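Local coordinates for reticulocyte binding protein (Streptococcus agalactiae COH1, PDB 3FAW), which probably hydrolyses alpha-1,6-glucosidic linkages in pullulan and in branched alpha-glucans as a cell-wall-anchored, calcium-binding pullulanase, at residues A[505-510]-A[563-568]; A[263-268]-A[509-514]; A[517-522]-A[548-553]. All coordinates share one frame; numbering follows the deposited sequence.

Contact 1 of 3, residues A[505-510]-A[563-568]; sequences DWMKST and PGDVVQ. With CA (calcium ion), chain E.
M507 and D565 meet chiefly through a calcium ion, which both bind. The carboxylate of D565 grips the metal with both oxygens but unequally: OD2 of D565 stands 2.4 Å from the calcium and OD1 of D565 2.8 Å. OD1 of D565 also takes a hydrogen bond from R265. From 505-510 come two backbone oxygens, O of M507 at 2.2 Å and O of T510 at 2.4 Å from the ion. Water 1 adds a further ligand, and D511 and D561 bring the coordination to seven oxygens. Sharing the cation also explains why M507 O and D565 OD2 can lie only 3.2 Å apart, although neither has a proton to offer; the calcium between them offsets the crowding of oxygens.

The remaining contact is van der Waals packing. The side chains of M507 and D565 run past each other in opposite directions, and bends at chi2 (-57°) and chi3 (89°) fold the thioether back so that SD of M507 lies 3.9 Å from CB of D565. F558 and V515 also touch the M507 side chain. Within 505-510, CG2 of T510 rests over one face of the W506 ring, near the rim.

Backbone carbonyls from a loop before one barrel strand, combined with a bidentate aspartate just ahead of the next, form the core of a seven-coordinate calcium site at the N-terminal ends of strands 513-516 and 566-568 of the TIM barrel.

Contact 2 of 3, residues A[263-268]-A[509-514]; sequences KGRQDA and STDTVG. With CA (calcium ion), chain E.
The guanidinium of R265 lies against the backbone of D511 and T512. D511 passes over one face of the group, with its carbonyl carbon 3.9 Å from CZ of R265, while the carbonyl carbon of V513 sits at the edge, near the guanidinium plane. The side chains of R265 and D511 cross at about a right angle, their guanidinium and carboxylate planes turned 50° apart. NH2 of R265 comes 3.5 Å from CB of D511, but its polar partner is D565, with which it forms a salt bridge.

Water 2 links the segments at the guanidinium edge: it accepts a hydrogen bond from NH1 of R265 at 3.0 Å and donates one to O of V513 at 2.6 Å. The bond it accepts from the backbone N of T512 is weak.

Farther out, the R265 chain is extended from CG to NE, carrying the charge from a short 3-10 turn across to 509-514. The turn itself is tied by the backbone N of K263, which bonds to OD2 of D267 at 2.8 Å; D267 also forms a salt bridge with R708. On the other segment, OD1 of D511 is one of the calcium ligands, at 2.3 Å from the ion, and OG1 of T510 shares a 2.7 Å hydrogen bond with OG1 of T512.

The arginine therefore forms a second shell to the metal site: its positive charge probably offsets part of the negative charge gathered by the calcium-binding aspartates and may help to orient D565.

Contact 3 of 3, residues A[517-522]-A[548-553]; sequences SDDIRN and FKNIKA
Helix 518-525, near its first turn, meets the last turn of helix 544-551, the backbones approaching most closely at I520 and N550, whose CA atoms are 5.8 Å apart. The helix that follows barrel strand 513-516 thus packs on the one that precedes strand 566-568. N550 is directed toward 517-522 and touches D519, I520 and S517. Its CB lies 4.0 Å from CG1 of I520, the two side chains sliding past each other in opposite directions.

Its amide crosses the D519 side chain at about a right angle, with the carboxylate and amide planes 58° apart. With CG anti to the backbone N (chi1 -158°), D519 extends its carboxylate toward this amide. S517 occupies the N-cap position of its helix.

Just after the last turn of the second helix, A553 has a positive phi of 67° and its N bonds to O of N550 at 2.8 Å, part of a Schellman motif that ends the helix.

The contact is thus divided by chemistry: the aliphatic part of N550 packs on I520, while its amide lies beside the D519 carboxylate, whose OD2 is held by the backbone N-H of G556.

The calcium ion joins contacts 1 and 2, whose centres are 8 Å apart and which share S509, T510 and water 1. Between them, OD1 of D565 receives NH2 of R265 in a salt bridge of 3.1 Å, serving metal and arginine alike. Contact 3, 12 Å from contact 1 between centres and with the S517 side chain about 13 Å from the calcium, lies past the C-terminal end of strand 513-516, whereas the calcium site lies before its start. N of S517, just after that strand, probably bonds to O of V567 in strand 566-568 at 2.9 Å, as does NE2 of Q568 to O of N550. In amylase relatives the active site lies at the C-terminal strand ends, probably opposite the calcium.

Contact 1 of 3, residues A[505-510]-A[563-568]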
# COMPACT_ATOMS: atom_id res chain seq x y z
N ASP A 505 6.30 11.11 11.26
CA ASP A 505 7.07 11.51 12.45
C ASP A 505 7.96 10.40 13.01
O ASP A 505 8.84 10.65 13.82
CB ASP A 505 6.13 12.02 13.54
CG ASP A 505 5.37 13.26 13.11
OD1 ASP A 505 5.96 14.09 12.39
OD2 ASP A 505 4.19 13.39 13.48
N TRP A 506 7.72 9.17 12.56
CA TRP A 506 8.57 8.01 12.88
C TRP A 506 9.92 8.05 12.17
O TRP A 506 10.88 7.41 12.60
CB TRP A 506 7.81 6.73 12.50
CG TRP A 506 8.52 5.43 12.73
CD1 TRP A 506 9.35 5.10 13.77
CD2 TRP A 506 8.42 4.26 11.91
NE1 TRP A 506 9.79 3.81 13.63
CE2 TRP A 506 9.23 3.27 12.50
CE3 TRP A 506 7.73 3.96 10.73
CZ2 TRP A 506 9.37 2.00 11.95
CZ3 TRP A 506 7.87 2.69 10.18
CH2 TRP A 506 8.68 1.73 10.79
N MET A 507 10.01 8.83 11.08
CA MET A 507 11.22 8.86 10.25
C MET A 507 12.45 9.39 10.99
O MET A 507 13.57 8.98 10.69
CB MET A 507 10.98 9.67 8.97
CG MET A 507 9.97 9.05 7.99
SD MET A 507 10.36 7.38 7.42
CE MET A 507 9.53 6.43 8.71
N LYS A 508 12.26 10.28 11.97
CA LYS A 508 13.38 10.79 12.77
C LYS A 508 13.96 9.79 13.79
O LYS A 508 15.00 10.08 14.38
CB LYS A 508 12.99 12.08 13.50
CG LYS A 508 12.03 11.90 14.67
CD LYS A 508 11.56 13.23 15.22
CE LYS A 508 10.52 13.04 16.32
NZ LYS A 508 11.03 12.23 17.46
N SER A 509 13.31 8.64 13.98
CA SER A 509 13.73 7.64 14.97
C SER A 509 13.94 6.25 14.35
O SER A 509 14.04 5.25 15.08
CB SER A 509 12.68 7.53 16.08
OG SER A 509 12.43 8.79 16.69
N THR A 510 14.01 6.17 13.03
CA THR A 510 14.24 4.90 12.33
C THR A 510 14.85 5.16 10.95
O THR A 510 14.57 6.19 10.34
CB THR A 510 12.93 4.08 12.18
OG1 THR A 510 13.23 2.78 11.63
CG2 THR A 510 11.95 4.79 11.27
N PRO A 563 18.20 10.64 3.72
CA PRO A 563 17.47 10.75 2.45
C PRO A 563 16.60 9.53 2.12
O PRO A 563 15.57 9.68 1.46
CB PRO A 563 18.58 10.92 1.41
CG PRO A 563 19.82 10.42 2.06
CD PRO A 563 19.66 10.67 3.52
N GLY A 564 17.00 8.36 2.60
CA GLY A 564 16.23 7.13 2.43
C GLY A 564 14.88 7.10 3.14
O GLY A 564 14.04 6.24 2.84
N ASP A 565 14.66 8.04 4.06
CA ASP A 565 13.35 8.20 4.72
C ASP A 565 12.26 8.70 3.77
O ASP A 565 11.07 8.59 4.09
CB ASP A 565 13.43 9.21 5.86
CG ASP A 565 14.33 8.78 6.99
OD1 ASP A 565 14.59 7.56 7.13
OD2 ASP A 565 14.78 9.66 7.76
N VAL A 566 12.67 9.25 2.63
CA VAL A 566 11.77 9.99 1.76
C VAL A 566 11.54 9.28 0.42
O VAL A 566 12.48 8.96 -0.30
CB VAL A 566 12.35 11.39 1.46
CG1 VAL A 566 11.40 12.20 0.59
CG2 VAL A 566 12.64 12.13 2.76
N VAL A 567 10.26 9.04 0.11
CA VAL A 567 9.86 8.57 -1.21
C VAL A 567 9.35 9.78 -2.01
O VAL A 567 8.30 10.33 -1.70
CB VAL A 567 8.76 7.49 -1.12
CG1 VAL A 567 8.48 6.92 -2.50
CG2 VAL A 567 9.17 6.38 -0.15
N GLN A 568 10.12 10.17 -3.03
CA GLN A 568 9.79 11.35 -3.85
C GLN A 568 8.81 10.98 -4.96
O GLN A 568 9.07 10.08 -5.76
CB GLN A 568 11.06 11.93 -4.50
CG GLN A 568 12.21 12.25 -3.54
CD GLN A 568 12.03 13.55 -2.78
OE1 GLN A 568 10.91 13.98 -2.51
NE2 GLN A 568 13.14 14.18 -2.41
CA CA E . 15.40 8.29 9.66
O HOH W 1 16.28 7.96 11.87

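Contact 2 of 3, residues A[263-268]-A[509-514]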
# COMPACT_ATOMS: atom_id res chain seq x y z
N LYS A 263 22.55 -0.65 -3.98
CA LYS A 263 23.24 -0.75 -2.68
C LYS A 263 22.40 -0.25 -1.51
O LYS A 263 22.88 -0.19 -0.38
CB LYS A 263 24.55 0.04 -2.73
CG LYS A 263 25.52 -0.44 -3.79
CD LYS A 263 26.78 0.40 -3.79
CE LYS A 263 27.70 0.02 -4.94
NZ LYS A 263 28.84 0.96 -5.06
N GLY A 264 21.15 0.11 -1.77
CA GLY A 264 20.30 0.69 -0.73
C GLY A 264 19.01 1.28 -1.26
O GLY A 264 18.83 1.42 -2.47
N ARG A 265 18.12 1.64 -0.35
CA ARG A 265 16.79 2.17 -0.69
C ARG A 265 16.84 3.45 -1.55
O ARG A 265 15.94 3.70 -2.34
CB ARG A 265 15.95 2.38 0.58
CG ARG A 265 16.58 3.28 1.63
CD ARG A 265 15.83 3.20 2.96
NE ARG A 265 16.43 4.11 3.95
CZ ARG A 265 15.80 4.62 5.00
NH1 ARG A 265 14.53 4.34 5.25
NH2 ARG A 265 16.46 5.45 5.82
N GLN A 266 17.91 4.24 -1.42
CA GLN A 266 18.11 5.44 -2.24
C GLN A 266 18.43 5.14 -3.72
O GLN A 266 18.35 6.04 -4.56
CB GLN A 266 19.20 6.34 -1.61
CG GLN A 266 20.66 5.87 -1.77
CD GLN A 266 21.06 4.75 -0.80
OE1 GLN A 266 20.40 4.51 0.21
NE2 GLN A 266 22.16 4.08 -1.12
N ASP A 267 18.80 3.90 -4.03
CA ASP A 267 19.06 3.48 -5.42
C ASP A 267 17.81 2.96 -6.14
O ASP A 267 17.85 2.71 -7.35
CB ASP A 267 20.14 2.38 -5.46
CG ASP A 267 21.51 2.88 -5.05
OD1 ASP A 267 21.71 4.11 -4.97
OD2 ASP A 267 22.40 2.04 -4.82
N ALA A 268 16.70 2.81 -5.41
CA ALA A 268 15.47 2.29 -5.99
C ALA A 268 14.76 3.31 -6.89
O ALA A 268 14.65 4.49 -6.53
CB ALA A 268 14.52 1.82 -4.89
N SER A 509 13.31 8.64 13.98
CA SER A 509 13.73 7.64 14.97
C SER A 509 13.94 6.25 14.35
O SER A 509 14.04 5.25 15.08
CB SER A 509 12.68 7.53 16.08
OG SER A 509 12.43 8.79 16.69
N THR A 510 14.01 6.17 13.03
CA THR A 510 14.24 4.90 12.33
C THR A 510 14.85 5.16 10.95
O THR A 510 14.57 6.19 10.34
CB THR A 510 12.93 4.08 12.18
OG1 THR A 510 13.23 2.78 11.63
CG2 THR A 510 11.95 4.79 11.27
N ASP A 511 15.69 4.24 10.49
CA ASP A 511 16.16 4.22 9.10
C ASP A 511 15.83 2.86 8.48
O ASP A 511 16.71 2.15 8.00
CB ASP A 511 17.67 4.48 9.01
CG ASP A 511 18.06 5.93 9.32
OD1 ASP A 511 17.19 6.83 9.36
OD2 ASP A 511 19.28 6.17 9.51
N THR A 512 14.54 2.51 8.49
CA THR A 512 14.07 1.23 7.97
C THR A 512 13.10 1.45 6.80
O THR A 512 13.45 1.20 5.64
CB THR A 512 13.38 0.40 9.07
OG1 THR A 512 12.30 1.16 9.65
CG2 THR A 512 14.37 0.03 10.17
N VAL A 513 11.90 1.93 7.09
CA VAL A 513 10.87 2.12 6.08
C VAL A 513 10.78 3.60 5.68
O VAL A 513 10.80 4.48 6.54
CB VAL A 513 9.50 1.66 6.62
CG1 VAL A 513 8.42 1.85 5.57
CG2 VAL A 513 9.57 0.20 7.06
N GLY A 514 10.71 3.85 4.37
CA GLY A 514 10.56 5.21 3.83
C GLY A 514 9.10 5.58 3.59
O GLY A 514 8.26 4.72 3.36
CA CA E . 15.40 8.29 9.66
O HOH W 2 13.07 5.09 7.74
O HOH W 1 16.28 7.96 11.87

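Contact 3 of 3, residues A[517-522]-A[548-553]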
# COMPACT_ATOMS: atom_id res chain seq x y z
N SER A 517 6.48 11.50 0.22
CA SER A 517 6.60 12.92 0.49
C SER A 517 5.48 13.71 -0.19
O SER A 517 5.58 14.10 -1.35
CB SER A 517 7.96 13.45 0.03
OG SER A 517 8.10 14.82 0.34
N ASP A 518 4.40 13.96 0.56
CA ASP A 518 3.31 14.79 0.07
C ASP A 518 3.72 16.26 -0.13
O ASP A 518 3.11 16.98 -0.92
CB ASP A 518 2.05 14.68 0.96
CG ASP A 518 2.33 14.90 2.44
OD1 ASP A 518 3.48 14.72 2.90
OD2 ASP A 518 1.37 15.22 3.17
N ASP A 519 4.77 16.69 0.57
CA ASP A 519 5.28 18.06 0.47
C ASP A 519 5.85 18.37 -0.92
O ASP A 519 5.55 19.42 -1.49
CB ASP A 519 6.35 18.31 1.53
CG ASP A 519 6.55 19.78 1.84
OD1 ASP A 519 5.54 20.51 1.91
OD2 ASP A 519 7.70 20.21 2.04
N ILE A 520 6.69 17.49 -1.45
CA ILE A 520 7.23 17.68 -2.81
C ILE A 520 6.12 17.53 -3.86
O ILE A 520 6.11 18.26 -4.86
CB ILE A 520 8.43 16.74 -3.12
CG1 ILE A 520 9.16 17.23 -4.38
CG2 ILE A 520 7.98 15.29 -3.29
CD1 ILE A 520 10.45 16.48 -4.70
N ARG A 521 5.19 16.61 -3.63
CA ARG A 521 4.01 16.46 -4.50
C ARG A 521 3.25 17.79 -4.59
O ARG A 521 3.12 18.36 -5.67
CB ARG A 521 3.09 15.35 -3.96
CG ARG A 521 1.79 15.15 -4.74
CD ARG A 521 0.80 14.31 -3.93
NE ARG A 521 0.13 15.09 -2.89
CZ ARG A 521 -0.57 14.58 -1.87
NH1 ARG A 521 -0.70 13.26 -1.73
NH2 ARG A 521 -1.14 15.38 -0.98
N ASN A 522 2.80 18.29 -3.43
CA ASN A 522 2.02 19.53 -3.36
C ASN A 522 2.75 20.73 -3.96
O ASN A 522 2.18 21.48 -4.76
CB ASN A 522 1.65 19.86 -1.91
CG ASN A 522 0.61 18.92 -1.35
OD1 ASN A 522 0.07 18.07 -2.05
ND2 ASN A 522 0.31 19.07 -0.06
N PHE A 548 14.08 23.62 -2.90
CA PHE A 548 15.47 23.16 -2.83
C PHE A 548 15.66 22.11 -1.74
O PHE A 548 16.29 21.08 -1.97
CB PHE A 548 16.42 24.33 -2.59
CG PHE A 548 17.87 23.92 -2.47
CD1 PHE A 548 18.49 23.23 -3.50
CD2 PHE A 548 18.60 24.21 -1.33
CE1 PHE A 548 19.82 22.84 -3.40
CE2 PHE A 548 19.94 23.83 -1.22
CZ PHE A 548 20.54 23.14 -2.26
N LYS A 549 15.10 22.37 -0.56
CA LYS A 549 15.15 21.41 0.55
C LYS A 549 14.43 20.10 0.21
O LYS A 549 14.90 19.03 0.60
CB LYS A 549 14.59 22.04 1.83
CG LYS A 549 15.54 23.06 2.45
CD LYS A 549 14.85 23.99 3.42
CE LYS A 549 15.86 24.94 4.09
NZ LYS A 549 15.20 26.06 4.82
N ASN A 550 13.31 20.18 -0.50
CA ASN A 550 12.64 18.96 -1.00
C ASN A 550 13.54 18.17 -1.95
O ASN A 550 13.68 16.96 -1.81
CB ASN A 550 11.31 19.30 -1.69
CG ASN A 550 10.14 19.35 -0.72
OD1 ASN A 550 9.38 20.32 -0.69
ND2 ASN A 550 9.98 18.29 0.07
N ILE A 551 14.17 18.87 -2.89
CA ILE A 551 15.17 18.27 -3.80
C ILE A 551 16.29 17.55 -3.03
O ILE A 551 16.82 16.54 -3.52
CB ILE A 551 15.78 19.32 -4.77
CG1 ILE A 551 14.71 19.83 -5.74
CG2 ILE A 551 16.92 18.73 -5.57
CD1 ILE A 551 15.10 21.11 -6.43
N LYS A 552 16.66 18.06 -1.86
CA LYS A 552 17.64 17.40 -0.96
C LYS A 552 17.06 16.29 -0.07
O LYS A 552 17.77 15.73 0.77
CB LYS A 552 18.33 18.45 -0.07
CG LYS A 552 19.30 19.38 -0.80
CD LYS A 552 20.22 20.13 0.16
CE LYS A 552 19.47 21.10 1.07
NZ LYS A 552 20.40 21.78 2.01
N ALA A 553 15.77 15.97 -0.25
CA ALA A 553 15.06 14.99 0.57
C ALA A 553 14.89 15.49 2.00
O ALA A 553 15.05 14.73 2.96
CB ALA A 553 15.78 13.62 0.55